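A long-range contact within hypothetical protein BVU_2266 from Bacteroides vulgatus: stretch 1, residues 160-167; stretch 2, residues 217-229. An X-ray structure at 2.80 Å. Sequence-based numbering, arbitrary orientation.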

# COMPACT_ATOMS: atom_id res chain seq x y z
N ASP A 160 3.03 -20.70 0.53
CA ASP A 160 3.35 -22.11 0.82
C ASP A 160 4.39 -22.23 1.93
O ASP A 160 4.36 -23.23 2.64
CB ASP A 160 3.84 -22.84 -0.44
CG ASP A 160 2.79 -22.94 -1.54
OD1 ASP A 160 1.57 -22.80 -1.22
OD2 ASP A 160 3.18 -23.15 -2.71
N ASN A 161 5.26 -21.23 2.11
CA ASN A 161 6.30 -21.25 3.15
C ASN A 161 5.68 -20.95 4.53
O ASN A 161 6.34 -21.19 5.54
CB ASN A 161 7.44 -20.26 2.84
CG ASN A 161 8.33 -20.61 1.66
OD1 ASN A 161 8.21 -21.69 1.05
ND2 ASN A 161 9.28 -19.72 1.33
N ASN A 162 4.42 -20.48 4.57
CA ASN A 162 3.62 -20.14 5.76
C ASN A 162 4.40 -19.24 6.72
O ASN A 162 4.64 -19.58 7.89
CB ASN A 162 3.11 -21.39 6.49
CG ASN A 162 1.82 -21.94 5.93
OD1 ASN A 162 1.73 -22.35 4.76
ND2 ASN A 162 0.79 -21.95 6.76
N ILE A 163 4.77 -18.06 6.21
CA ILE A 163 5.45 -16.99 6.93
C ILE A 163 4.37 -16.17 7.62
O ILE A 163 3.44 -15.67 6.99
CB ILE A 163 6.35 -16.17 5.98
CG1 ILE A 163 7.47 -17.09 5.43
CG2 ILE A 163 6.96 -14.96 6.73
CD1 ILE A 163 8.11 -16.65 4.20
N ASN A 164 4.46 -16.12 8.94
CA ASN A 164 3.50 -15.41 9.78
C ASN A 164 4.24 -14.49 10.71
O ASN A 164 5.37 -14.79 11.13
CB ASN A 164 2.61 -16.38 10.57
CG ASN A 164 1.74 -17.22 9.66
OD1 ASN A 164 0.73 -16.76 9.11
ND2 ASN A 164 2.16 -18.46 9.44
N TYR A 165 3.62 -13.37 11.00
CA TYR A 165 4.20 -12.37 11.87
C TYR A 165 3.14 -11.84 12.80
O TYR A 165 1.94 -12.06 12.60
CB TYR A 165 4.81 -11.24 11.02
CG TYR A 165 3.80 -10.28 10.42
CD1 TYR A 165 3.11 -10.59 9.26
CD2 TYR A 165 3.53 -9.05 11.02
CE1 TYR A 165 2.16 -9.74 8.72
CE2 TYR A 165 2.58 -8.18 10.49
CZ TYR A 165 1.90 -8.53 9.33
OH TYR A 165 0.98 -7.68 8.77
N GLN A 166 3.60 -11.09 13.80
CA GLN A 166 2.74 -10.39 14.75
C GLN A 166 3.31 -8.99 14.91
O GLN A 166 4.46 -8.85 15.32
CB GLN A 166 2.64 -11.14 16.07
CG GLN A 166 1.31 -10.95 16.81
CD GLN A 166 0.19 -11.82 16.27
OE1 GLN A 166 -0.81 -11.32 15.75
NE2 GLN A 166 0.32 -13.14 16.41
N ALA A 167 2.57 -7.97 14.45
CA ALA A 167 2.93 -6.56 14.53
C ALA A 167 1.67 -5.72 14.56
O ALA A 167 0.59 -6.22 14.22
CB ALA A 167 3.82 -6.17 13.36
N VAL A 217 9.14 -12.50 -8.63
CA VAL A 217 10.05 -12.11 -7.55
C VAL A 217 9.84 -13.02 -6.32
O VAL A 217 8.83 -13.72 -6.20
CB VAL A 217 9.90 -10.62 -7.14
CG1 VAL A 217 10.19 -9.69 -8.30
CG2 VAL A 217 8.53 -10.33 -6.55
N HIS A 218 10.81 -12.97 -5.41
CA HIS A 218 10.79 -13.65 -4.15
C HIS A 218 10.88 -12.62 -3.03
O HIS A 218 11.67 -11.68 -3.11
CB HIS A 218 11.95 -14.66 -4.08
CG HIS A 218 12.06 -15.37 -2.75
ND1 HIS A 218 11.19 -16.39 -2.40
CD2 HIS A 218 12.91 -15.16 -1.73
CE1 HIS A 218 11.56 -16.77 -1.19
NE2 HIS A 218 12.59 -16.06 -0.75
N ALA A 219 10.05 -12.79 -1.98
CA ALA A 219 10.09 -11.94 -0.80
C ALA A 219 10.87 -12.63 0.28
O ALA A 219 10.66 -13.81 0.54
CB ALA A 219 8.69 -11.62 -0.33
N ASN A 220 11.80 -11.94 0.88
CA ASN A 220 12.65 -12.52 1.91
C ASN A 220 12.52 -11.71 3.24
O ASN A 220 12.71 -10.49 3.27
CB ASN A 220 14.10 -12.57 1.41
CG ASN A 220 15.00 -13.25 2.39
OD1 ASN A 220 14.85 -14.44 2.66
ND2 ASN A 220 15.86 -12.47 3.02
N TYR A 221 12.19 -12.43 4.34
CA TYR A 221 11.97 -11.80 5.62
C TYR A 221 12.90 -12.33 6.69
O TYR A 221 12.93 -13.55 6.90
CB TYR A 221 10.52 -12.02 6.08
CG TYR A 221 9.47 -11.77 5.04
CD1 TYR A 221 8.96 -10.48 4.83
CD2 TYR A 221 8.95 -12.81 4.28
CE1 TYR A 221 7.99 -10.24 3.87
CE2 TYR A 221 7.97 -12.58 3.31
CZ TYR A 221 7.49 -11.29 3.11
OH TYR A 221 6.54 -11.04 2.16
N ARG A 222 13.60 -11.46 7.41
CA ARG A 222 14.34 -11.92 8.59
C ARG A 222 13.56 -11.47 9.80
O ARG A 222 13.13 -10.31 9.88
CB ARG A 222 15.81 -11.52 8.66
CG ARG A 222 16.17 -10.08 8.43
CD ARG A 222 17.69 -9.95 8.32
NE ARG A 222 18.26 -10.87 7.33
CZ ARG A 222 19.56 -10.93 7.04
NH1 ARG A 222 20.42 -10.11 7.64
NH2 ARG A 222 20.01 -11.81 6.14
N LEU A 223 13.27 -12.45 10.68
CA LEU A 223 12.40 -12.31 11.84
C LEU A 223 13.18 -12.34 13.13
O LEU A 223 14.01 -13.23 13.35
CB LEU A 223 11.35 -13.44 11.85
CG LEU A 223 10.41 -13.54 10.63
CD1 LEU A 223 9.93 -14.94 10.46
CD2 LEU A 223 9.22 -12.60 10.74
N ASP A 224 12.93 -11.35 13.99
CA ASP A 224 13.52 -11.23 15.32
C ASP A 224 12.40 -11.50 16.30
O ASP A 224 11.48 -10.69 16.43
CB ASP A 224 14.17 -9.84 15.51
CG ASP A 224 15.44 -9.82 16.34
OD1 ASP A 224 15.41 -10.29 17.50
OD2 ASP A 224 16.45 -9.25 15.85
N ASP A 225 12.44 -12.70 16.89
CA ASP A 225 11.46 -13.31 17.79
C ASP A 225 10.03 -12.95 17.32
O ASP A 225 9.31 -12.20 18.00
CB ASP A 225 11.68 -13.01 19.31
CG ASP A 225 12.10 -11.62 19.78
OD1 ASP A 225 11.47 -10.63 19.36
OD2 ASP A 225 12.96 -11.54 20.70
N GLU A 226 9.65 -13.50 16.12
CA GLU A 226 8.33 -13.44 15.45
C GLU A 226 8.07 -12.09 14.70
O GLU A 226 7.15 -12.02 13.89
CB GLU A 226 7.21 -13.69 16.48
CG GLU A 226 5.84 -14.10 15.96
CD GLU A 226 4.88 -14.58 17.04
OE1 GLU A 226 3.71 -14.13 17.04
OE2 GLU A 226 5.31 -15.36 17.93
N ASN A 227 8.88 -11.06 14.94
CA ASN A 227 8.67 -9.76 14.31
C ASN A 227 9.54 -9.56 13.08
O ASN A 227 10.77 -9.66 13.19
CB ASN A 227 8.99 -8.66 15.32
CG ASN A 227 8.15 -8.64 16.55
OD1 ASN A 227 8.66 -8.52 17.66
ND2 ASN A 227 6.86 -8.77 16.39
N PRO A 228 8.99 -9.18 11.91
CA PRO A 228 9.86 -8.96 10.75
C PRO A 228 10.70 -7.69 10.92
O PRO A 228 10.15 -6.57 10.99
CB PRO A 228 8.88 -8.84 9.59
CG PRO A 228 7.59 -9.29 10.09
CD PRO A 228 7.57 -9.01 11.54
N VAL A 229 12.03 -7.87 10.99
CA VAL A 229 12.95 -6.74 11.18
C VAL A 229 13.59 -6.35 9.85
O VAL A 229 14.24 -5.31 9.77
CB VAL A 229 14.01 -6.98 12.28
CG1 VAL A 229 13.35 -6.91 13.65
CG2 VAL A 229 14.74 -8.30 12.10

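Stretch 2 is a beta hairpin. Its first strand runs through residues 217-224, and a type I' turn from D224 to N227 reverses the chain. The turn is closed by two backbone hydrogen bonds, D224 N to N227 O at 2.9 Å and N227 N to D224 O at 3.0 Å. Stretch 1 is mostly irregular, with a weakly bonded strand near 163-164. No backbone-to-backbone hydrogen bond joins the two stretches. The backbones lie closest at the turn, where the CA atoms of Y165 and E226 are 5.6 Å apart. They are wider at I163 and Y221, with CA atoms 8.4 Å apart, which leaves room for side chains between them.

At the close end, Y165 CA lies 3.6 Å from E226 O in a CA-H...O contact. The one hydrogen bond across the interface is weak: N227 ND2 donates to Q166 O over 2.6 Å, but the angle at the hydrogen is only 117°. N227 suits this place because its side-chain amide can reach a backbone carbonyl. The same ND2 is also bonded elsewhere in the structure.

The rest is mainly packing. I163 points toward stretch 2 in an m, t rotamer, and its CG2 meets Y221 CD2 at 3.8 Å. The branched aliphatic side chain lies oblique to the ring, while Y221 OH bonds elsewhere. Y165 and P228 are both buried. Y165 CB packs 3.5 Å from P228 CG; with chi1 in p, the tyrosine ring starts beside the proline and its far end leads away. The apolar proline ring suits this buried contact.

E226 and Q166 also pack closely. E226 extends its side chain in a t, t conformation, bringing OE1 to 3.3 Å from Q166 CB. N161 ND2 approaches the edge of the H218 ring, 4.5 Å from CE1. Together the stretches bury 418 Å², a modest interface.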